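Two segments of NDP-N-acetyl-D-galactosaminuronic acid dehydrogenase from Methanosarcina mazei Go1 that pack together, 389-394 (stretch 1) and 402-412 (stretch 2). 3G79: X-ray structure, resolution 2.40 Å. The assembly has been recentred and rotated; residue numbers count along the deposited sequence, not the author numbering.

Stretch 1, residues 389-394: VMVHDP
Stretch 2, residues 402-412: VEISDNLEEVV

Stretch 1 runs as an extended strand from Val 389 (t), which makes no contact, through His 392, phi near -105 to -130° and psi near 130 to 147°, then leaves it at Asp 393. Stretch 2 passes alongside in parallel around Ile 404 and Ser 405, turns at Asp 406 and Asn 407, and returns as a helix, 408-412, whose axis runs nearly antiparallel to the strand (158°) and approaches it to 8.0 Å. Asn 407 caps this helix, its OD1 accepting from Glu 410 N at 3.1 Å.

Met 390 (m, t, p) points toward the helix; its long, flexible thioether chain lets CE reach 3.4 Å from Glu 410 O and 4.0 Å from Val 411 CG2. Met 390 CA lies 5.4 Å from Val 411 CA, and compact Val 411 (t) fits close, with CG1 3.4 Å from Met 390 O.

Val 391 (t) shares a face of the sheet with Ile 404 (m, p), and the two beta-branched residues, well suited to extended backbone, meet at 3.6 Å between Val 391 CG1 and Ile 404 CG1. Val 391 O accepts from Ser 405 N at 2.9 Å.

His 392 pairs with Ser 405, CA to CA 4.8 Å, both side chains on the other face. Its t rotamer, with chi2 -86°, carries NE2 to 2.7 Å from Asp 406 O, a weak hydrogen bond because the angle at hydrogen is only 119°. The flat ring also offers a face to Leu 408, whose CG sits 4.2 Å from the centroid of the His 392 ring, 15° off its normal.

Asp 393 N donates to Ser 405 O at 3.1 Å and 169°, so the backbone of Ser 405 is bonded through both N and O. Asp 393 CB packs 3.7 Å from Ile 404 CG2, while its carboxylate leads away. Pro 394 turns away.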

ATOM      1  N   VAL A 389      34.732  -4.438 -14.081  1.00 32.82           N
ATOM      2  CA  VAL A 389      33.958  -3.651 -13.157  1.00 33.01           C
ATOM      3  C   VAL A 389      34.772  -2.978 -12.030  1.00 33.09           C
ATOM      4  O   VAL A 389      35.596  -3.618 -11.362  1.00 32.41           O
ATOM      5  CB  VAL A 389      32.834  -4.497 -12.549  1.00 33.29           C
ATOM      6  CG1 VAL A 389      32.041  -3.669 -11.601  1.00 35.58           C
ATOM      7  CG2 VAL A 389      31.919  -5.081 -13.649  1.00 36.63           C
ATOM      8  N   MET A 390      34.506  -1.681 -11.839  1.00 32.99           N
ATOM      9  CA  MET A 390      34.990  -0.915 -10.694  1.00 32.57           C
ATOM     10  C   MET A 390      33.817  -0.306  -9.898  1.00 33.96           C
ATOM     11  O   MET A 390      32.946   0.372 -10.457  1.00 35.23           O
ATOM     12  CB  MET A 390      35.995   0.151 -11.139  1.00 31.77           C
ATOM     13  CG  MET A 390      37.443  -0.397 -11.311  1.00 38.62           C
ATOM     14  SD  MET A 390      38.736   0.762 -11.842  1.00 30.06           S
ATOM     15  CE  MET A 390      38.836   1.828 -10.419  1.00 38.48           C
ATOM     16  N   VAL A 391      33.825  -0.585  -8.591  1.00 33.23           N
ATOM     17  CA  VAL A 391      32.795  -0.270  -7.610  1.00 31.32           C
ATOM     18  C   VAL A 391      33.233   0.895  -6.749  1.00 32.16           C
ATOM     19  O   VAL A 391      34.361   0.891  -6.173  1.00 32.81           O
ATOM     20  CB  VAL A 391      32.618  -1.448  -6.623  1.00 30.33           C
ATOM     21  CG1 VAL A 391      31.669  -1.059  -5.541  1.00 19.16           C
ATOM     22  CG2 VAL A 391      32.123  -2.727  -7.318  1.00 18.41           C
ATOM     23  N   HIS A 392      32.348   1.876  -6.629  1.00 32.39           N
ATOM     24  CA  HIS A 392      32.585   3.031  -5.792  1.00 34.06           C
ATOM     25  C   HIS A 392      31.529   3.150  -4.724  1.00 36.60           C
ATOM     26  O   HIS A 392      30.352   2.809  -4.943  1.00 37.22           O
ATOM     27  CB  HIS A 392      32.577   4.304  -6.626  1.00 34.43           C
ATOM     28  CG  HIS A 392      32.749   5.568  -5.825  1.00 34.67           C
ATOM     29  ND1 HIS A 392      31.691   6.226  -5.233  1.00 34.58           N
ATOM     30  CD2 HIS A 392      33.851   6.313  -5.560  1.00 33.96           C
ATOM     31  CE1 HIS A 392      32.136   7.315  -4.624  1.00 34.60           C
ATOM     32  NE2 HIS A 392      33.443   7.389  -4.804  1.00 34.25           N
ATOM     33  N   ASP A 393      31.956   3.669  -3.577  1.00 38.04           N
ATOM     34  CA  ASP A 393      31.060   3.959  -2.472  1.00 39.45           C
ATOM     35  C   ASP A 393      31.814   4.739  -1.390  1.00 41.97           C
ATOM     36  O   ASP A 393      32.883   4.293  -0.923  1.00 42.52           O
ATOM     37  CB  ASP A 393      30.470   2.681  -1.901  1.00 38.52           C
ATOM     38  CG  ASP A 393      29.298   2.945  -1.001  1.00 49.52           C
ATOM     39  OD1 ASP A 393      28.138   2.806  -1.473  1.00 37.89           O
ATOM     40  OD2 ASP A 393      29.550   3.311   0.172  1.00 38.38           O
ATOM     41  N   PRO A 394      31.255   5.898  -0.969  1.00 42.80           N
ATOM     42  CA  PRO A 394      31.969   6.777  -0.045  1.00 42.85           C
ATOM     43  C   PRO A 394      32.033   6.196   1.344  1.00 43.40           C
ATOM     44  O   PRO A 394      32.868   6.616   2.133  1.00 43.69           O
ATOM     45  CB  PRO A 394      31.116   8.062  -0.032  1.00 42.46           C
ATOM     46  CG  PRO A 394      30.100   7.889  -1.090  1.00 38.11           C
ATOM     47  CD  PRO A 394      29.911   6.415  -1.262  1.00 42.31           C
ATOM     48  N   VAL A 402      35.280  -8.647  -2.240  1.00 54.31           N
ATOM     49  CA  VAL A 402      34.805  -7.652  -3.221  1.00 51.68           C
ATOM     50  C   VAL A 402      35.456  -6.293  -2.906  1.00 49.93           C
ATOM     51  O   VAL A 402      35.271  -5.761  -1.816  1.00 48.78           O
ATOM     52  CB  VAL A 402      33.234  -7.549  -3.188  1.00 51.27           C
ATOM     53  CG1 VAL A 402      32.728  -6.229  -3.716  1.00 26.81           C
ATOM     54  CG2 VAL A 402      32.588  -8.685  -3.954  1.00 27.40           C
ATOM     55  N   GLU A 403      36.209  -5.731  -3.852  1.00 49.70           N
ATOM     56  CA  GLU A 403      36.946  -4.474  -3.587  1.00 49.35           C
ATOM     57  C   GLU A 403      36.230  -3.182  -4.003  1.00 47.80           C
ATOM     58  O   GLU A 403      35.847  -3.026  -5.152  1.00 47.53           O
ATOM     59  CB  GLU A 403      38.408  -4.525  -4.096  1.00 50.21           C
ATOM     60  CG  GLU A 403      38.668  -5.246  -5.425  1.00 64.20           C
ATOM     61  CD  GLU A 403      40.167  -5.262  -5.831  1.00 51.72           C
ATOM     62  OE1 GLU A 403      40.565  -6.157  -6.616  1.00 64.03           O
ATOM     63  OE2 GLU A 403      40.943  -4.387  -5.373  1.00 64.08           O
ATOM     64  N   ILE A 404      36.045  -2.281  -3.034  1.00 46.81           N
ATOM     65  CA  ILE A 404      35.239  -1.055  -3.171  1.00 45.98           C
ATOM     66  C   ILE A 404      36.174   0.124  -3.022  1.00 45.60           C
ATOM     67  O   ILE A 404      37.113   0.069  -2.234  1.00 45.94           O
ATOM     68  CB  ILE A 404      34.102  -0.931  -2.050  1.00 45.67           C
ATOM     69  CG1 ILE A 404      32.925  -1.899  -2.257  1.00 38.70           C
ATOM     70  CG2 ILE A 404      33.471   0.457  -2.027  1.00 37.74           C
ATOM     71  CD1 ILE A 404      33.205  -3.353  -2.061  1.00 45.23           C
ATOM     72  N   SER A 405      35.916   1.204  -3.748  1.00 45.53           N
ATOM     73  CA  SER A 405      36.833   2.346  -3.695  1.00 45.80           C
ATOM     74  C   SER A 405      36.188   3.666  -3.222  1.00 46.19           C
ATOM     75  O   SER A 405      34.996   3.926  -3.448  1.00 46.48           O
ATOM     76  CB  SER A 405      37.565   2.504  -5.043  1.00 45.36           C
ATOM     77  OG  SER A 405      38.407   3.639  -5.055  1.00 33.97           O
ATOM     78  N   ASP A 406      37.007   4.458  -2.542  1.00 46.20           N
ATOM     79  CA  ASP A 406      36.698   5.816  -2.095  1.00 46.66           C
ATOM     80  C   ASP A 406      36.587   6.808  -3.271  1.00 46.25           C
ATOM     81  O   ASP A 406      35.645   7.595  -3.323  1.00 46.41           O
ATOM     82  CB  ASP A 406      37.778   6.301  -1.101  1.00 47.26           C
ATOM     83  CG  ASP A 406      39.117   5.549  -1.270  1.00 65.47           C
ATOM     84  OD1 ASP A 406      39.151   4.325  -0.985  1.00 48.42           O
ATOM     85  OD2 ASP A 406      40.135   6.154  -1.707  1.00 48.36           O
ATOM     86  N   ASN A 407      37.527   6.771  -4.220  1.00 45.18           N
ATOM     87  CA  ASN A 407      37.619   7.874  -5.201  1.00 43.43           C
ATOM     88  C   ASN A 407      36.935   7.655  -6.557  1.00 41.81           C
ATOM     89  O   ASN A 407      37.230   6.721  -7.316  1.00 41.38           O
ATOM     90  CB  ASN A 407      39.036   8.528  -5.253  1.00 43.11           C
ATOM     91  CG  ASN A 407      39.866   8.118  -6.463  1.00 48.73           C
ATOM     92  OD1 ASN A 407      39.840   8.788  -7.496  1.00 42.80           O
ATOM     93  ND2 ASN A 407      40.632   7.039  -6.326  1.00 42.70           N
ATOM     94  N   LEU A 408      35.974   8.544  -6.799  1.00 40.62           N
ATOM     95  CA  LEU A 408      35.066   8.490  -7.916  1.00 39.13           C
ATOM     96  C   LEU A 408      35.849   8.484  -9.215  1.00 40.23           C
ATOM     97  O   LEU A 408      35.579   7.673 -10.100  1.00 40.65           O
ATOM     98  CB  LEU A 408      34.140   9.703  -7.864  1.00 36.91           C
ATOM     99  CG  LEU A 408      32.648   9.530  -8.149  1.00 44.28           C
ATOM    100  CD1 LEU A 408      32.061  10.788  -8.760  1.00 35.24           C
ATOM    101  CD2 LEU A 408      32.385   8.344  -9.016  1.00 34.87           C
ATOM    102  N   GLU A 409      36.833   9.381  -9.291  1.00 41.07           N
ATOM    103  CA  GLU A 409      37.658   9.619 -10.479  1.00 41.51           C
ATOM    104  C   GLU A 409      38.259   8.319 -10.999  1.00 40.46           C
ATOM    105  O   GLU A 409      38.200   8.023 -12.202  1.00 40.49           O
ATOM    106  CB  GLU A 409      38.766  10.644 -10.152  1.00 42.72           C
ATOM    107  CG  GLU A 409      39.455  11.331 -11.351  1.00 58.67           C
ATOM    108  CD  GLU A 409      40.521  10.470 -12.048  1.00 44.13           C
ATOM    109  OE1 GLU A 409      41.171   9.627 -11.390  1.00 58.93           O
ATOM    110  OE2 GLU A 409      40.717  10.647 -13.279  1.00 59.22           O
ATOM    111  N   GLU A 410      38.836   7.528 -10.102  1.00 39.07           N
ATOM    112  CA  GLU A 410      39.539   6.357 -10.600  1.00 37.89           C
ATOM    113  C   GLU A 410      38.517   5.336 -11.094  1.00 35.83           C
ATOM    114  O   GLU A 410      38.695   4.713 -12.123  1.00 35.46           O
ATOM    115  CB  GLU A 410      40.625   5.835  -9.612  1.00 38.01           C
ATOM    116  CG  GLU A 410      40.243   4.842  -8.533  1.00 39.09           C
ATOM    117  CD  GLU A 410      41.486   4.163  -7.887  1.00 39.66           C
ATOM    118  OE1 GLU A 410      41.351   3.014  -7.394  1.00 39.05           O
ATOM    119  OE2 GLU A 410      42.593   4.772  -7.881  1.00 39.38           O
ATOM    120  N   VAL A 411      37.410   5.237 -10.375  1.00 35.05           N
ATOM    121  CA  VAL A 411      36.309   4.364 -10.757  1.00 33.84           C
ATOM    122  C   VAL A 411      35.673   4.777 -12.086  1.00 32.63           C
ATOM    123  O   VAL A 411      35.393   3.935 -12.924  1.00 32.38           O
ATOM    124  CB  VAL A 411      35.267   4.298  -9.664  1.00 33.65           C
ATOM    125  CG1 VAL A 411      34.012   3.622 -10.192  1.00 18.81           C
ATOM    126  CG2 VAL A 411      35.831   3.541  -8.478  1.00 17.81           C
ATOM    127  N   VAL A 412      35.494   6.071 -12.291  1.00 32.38           N
ATOM    128  CA  VAL A 412      34.818   6.552 -13.486  1.00 32.56           C
ATOM    129  C   VAL A 412      35.728   6.676 -14.704  1.00 33.32           C
ATOM    130  O   VAL A 412      35.253   6.597 -15.836  1.00 33.66           O
ATOM    131  CB  VAL A 412      34.045   7.860 -13.192  1.00 32.21           C
ATOM    132  CG1 VAL A 412      33.667   8.615 -14.456  1.00 15.71           C
ATOM    133  CG2 VAL A 412      32.835   7.535 -12.446  1.00 15.04           C
TER